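Local coordinates for helix-turn-helix domain-containing protein (Shewanella amazonensis SB2B, PDB 3KE2) that is of unknown function but carries a winged helix-turn-helix domain, which is consistent with a role in binding DNA, at residues Leu25-Asp30 / Ala89-His94. Numbering follows the deposited sequence.
Sequences LAHLMD and AWMDTH
His27 reaches from helix 14-31 across to helix 88-102 and meets Met91 and Asp92 on one turn of it. With CG anti to the backbone N (chi1 172°), the imidazole reaches past Met91 CG to Asp92. CB packs 3.6 Å from CG of Met91, a selenomethionine; ring atom CG is almost as near the same methylene, at 3.7 Å, and ND1 lies 3.8 Å from it. The two side chains cross at about a right angle, the Met91 methylene approaching the ring obliquely. Farther out, the ring turns its edge to Asp92, whose OD1 lies in the ring plane, 3.3 Å from His27 CE1 and 3.4 Å from His27 ND1. The carboxylate plane is tilted 65° from the imidazole. With an alanine here CB would remain against Met91, but loss of the ring is likely to open a gap beside the Met91 methylene and leave Asp92 without the imidazole edge. His27 also touches Val95, while Leu28 packs on helix 36-43, Leu25 on helix 47-55 and Met29 on both. The contact thus joins the first helix of the winged helix-turn-helix domain to the one following the hairpin of strands 63-67 and 77-82, probably the wing.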
loop_
_atom_site.group_PDB
_atom_site.type_symbol
_atom_site.label_atom_id
_atom_site.label_comp_id
_atom_site.label_asym_id
_atom_site.label_seq_id
_atom_site.Cartn_x
_atom_site.Cartn_y
_atom_site.Cartn_z
ATOM N N LEU A 25 7.566 -9.021 1.136
ATOM C CA LEU A 25 7.801 -9.759 2.377
ATOM C C LEU A 25 6.507 -10.464 2.798
ATOM O O LEU A 25 6.491 -11.667 3.086
ATOM C CB LEU A 25 8.295 -8.845 3.478
ATOM C CG LEU A 25 9.713 -8.380 3.345
ATOM C CD1 LEU A 25 10.069 -7.538 4.547
ATOM C CD2 LEU A 25 10.577 -9.599 3.264
ATOM N N ALA A 26 5.418 -9.713 2.770
ATOM C CA ALA A 26 4.145 -10.251 3.158
ATOM C C ALA A 26 3.813 -11.470 2.313
ATOM O O ALA A 26 3.252 -12.432 2.817
ATOM C CB ALA A 26 3.065 -9.186 3.021
ATOM N N HIS A 27 4.135 -11.429 1.028
ATOM C CA HIS A 27 3.873 -12.576 0.136
ATOM C C HIS A 27 4.728 -13.767 0.574
ATOM O O HIS A 27 4.223 -14.863 0.710
ATOM C CB HIS A 27 4.121 -12.169 -1.329
ATOM C CG HIS A 27 4.069 -13.290 -2.323
ATOM N ND1 HIS A 27 2.903 -13.673 -2.960
ATOM C CD2 HIS A 27 5.057 -14.059 -2.848
ATOM C CE1 HIS A 27 3.171 -14.652 -3.811
ATOM N NE2 HIS A 27 4.471 -14.903 -3.765
ATOM N N LEU A 28 6.016 -13.535 0.825
ATOM C CA LEU A 28 6.901 -14.599 1.265
ATOM C C LEU A 28 6.393 -15.255 2.556
ATOM O O LEU A 28 6.279 -16.474 2.637
ATOM C CB LEU A 28 8.296 -14.056 1.483
ATOM C CG LEU A 28 9.092 -13.668 0.241
ATOM C CD1 LEU A 28 10.422 -13.122 0.709
ATOM C CD2 LEU A 28 9.281 -14.843 -0.734
HETATM N N MSE A 29 6.047 -14.418 3.534
HETATM C CA MSE A 29 5.548 -14.860 4.834
HETATM C C MSE A 29 4.255 -15.623 4.748
HETATM O O MSE A 29 3.978 -16.486 5.569
HETATM C CB MSE A 29 5.313 -13.646 5.716
HETATM C CG MSE A 29 6.557 -12.919 6.051
HETATM SE SE MSE A 29 6.155 -11.299 6.970
HETATM C CE MSE A 29 7.887 -10.644 7.052
ATOM N N ASP A 30 3.471 -15.328 3.736
ATOM C CA ASP A 30 2.187 -15.958 3.589
ATOM C C ASP A 30 2.289 -17.333 2.935
ATOM O O ASP A 30 1.434 -18.175 3.170
ATOM C CB ASP A 30 1.280 -15.046 2.741
ATOM C CG ASP A 30 -0.211 -15.227 3.040
ATOM O OD1 ASP A 30 -0.593 -15.282 4.234
ATOM O OD2 ASP A 30 -1.008 -15.230 2.073
ATOM N N ALA A 89 -3.653 -11.368 -3.808
ATOM C CA ALA A 89 -3.653 -11.936 -5.163
ATOM C C ALA A 89 -2.845 -11.101 -6.172
ATOM O O ALA A 89 -2.328 -11.622 -7.162
ATOM C CB ALA A 89 -5.087 -12.105 -5.660
ATOM N N TRP A 90 -2.754 -9.806 -5.924
ATOM C CA TRP A 90 -2.020 -8.917 -6.816
ATOM C C TRP A 90 -0.550 -9.281 -6.848
ATOM O O TRP A 90 0.038 -9.398 -7.905
ATOM C CB TRP A 90 -2.185 -7.463 -6.374
ATOM C CG TRP A 90 -1.580 -6.481 -7.311
ATOM C CD1 TRP A 90 -2.188 -5.885 -8.359
ATOM C CD2 TRP A 90 -0.243 -5.974 -7.276
ATOM N NE1 TRP A 90 -1.312 -5.021 -8.989
ATOM C CE2 TRP A 90 -0.109 -5.071 -8.340
ATOM C CE3 TRP A 90 0.846 -6.192 -6.443
ATOM C CZ2 TRP A 90 1.080 -4.392 -8.603
ATOM C CZ3 TRP A 90 2.028 -5.517 -6.701
ATOM C CH2 TRP A 90 2.133 -4.624 -7.777
HETATM N N MSE A 91 0.052 -9.455 -5.684
HETATM C CA MSE A 91 1.470 -9.821 -5.641
HETATM C C MSE A 91 1.700 -11.155 -6.397
HETATM O O MSE A 91 2.721 -11.314 -7.078
HETATM C CB MSE A 91 2.002 -9.885 -4.200
HETATM C CG MSE A 91 3.473 -10.150 -4.189
HETATM SE SE MSE A 91 4.482 -8.703 -4.978
HETATM C CE MSE A 91 5.756 -9.674 -5.898
ATOM N N ASP A 92 0.734 -12.089 -6.307
ATOM C CA ASP A 92 0.831 -13.396 -7.006
ATOM C C ASP A 92 1.155 -13.214 -8.483
ATOM O O ASP A 92 1.965 -13.932 -9.071
ATOM C CB ASP A 92 -0.467 -14.203 -6.903
ATOM C CG ASP A 92 -0.805 -14.621 -5.479
ATOM O OD1 ASP A 92 0.006 -14.435 -4.546
ATOM O OD2 ASP A 92 -1.906 -15.175 -5.290
ATOM N N THR A 93 0.517 -12.232 -9.070
ATOM C CA THR A 93 0.673 -11.936 -10.471
ATOM C C THR A 93 1.955 -11.206 -10.811
ATOM O O THR A 93 2.496 -11.413 -11.892
ATOM C CB THR A 93 -0.517 -11.037 -10.914
ATOM O OG1 THR A 93 -1.753 -11.692 -10.559
ATOM C CG2 THR A 93 -0.466 -10.683 -12.441
ATOM N N HIS A 94 2.459 -10.384 -9.888
ATOM C CA HIS A 94 3.629 -9.529 -10.168
ATOM C C HIS A 94 4.955 -9.912 -9.477
ATOM O O HIS A 94 5.935 -9.143 -9.529
ATOM C CB HIS A 94 3.233 -8.059 -9.820
ATOM C CG HIS A 94 2.101 -7.503 -10.665
ATOM N ND1 HIS A 94 0.776 -7.854 -10.477
ATOM C CD2 HIS A 94 2.101 -6.603 -11.682
ATOM C CE1 HIS A 94 0.018 -7.225 -11.363
ATOM N NE2 HIS A 94 0.797 -6.456 -12.102
#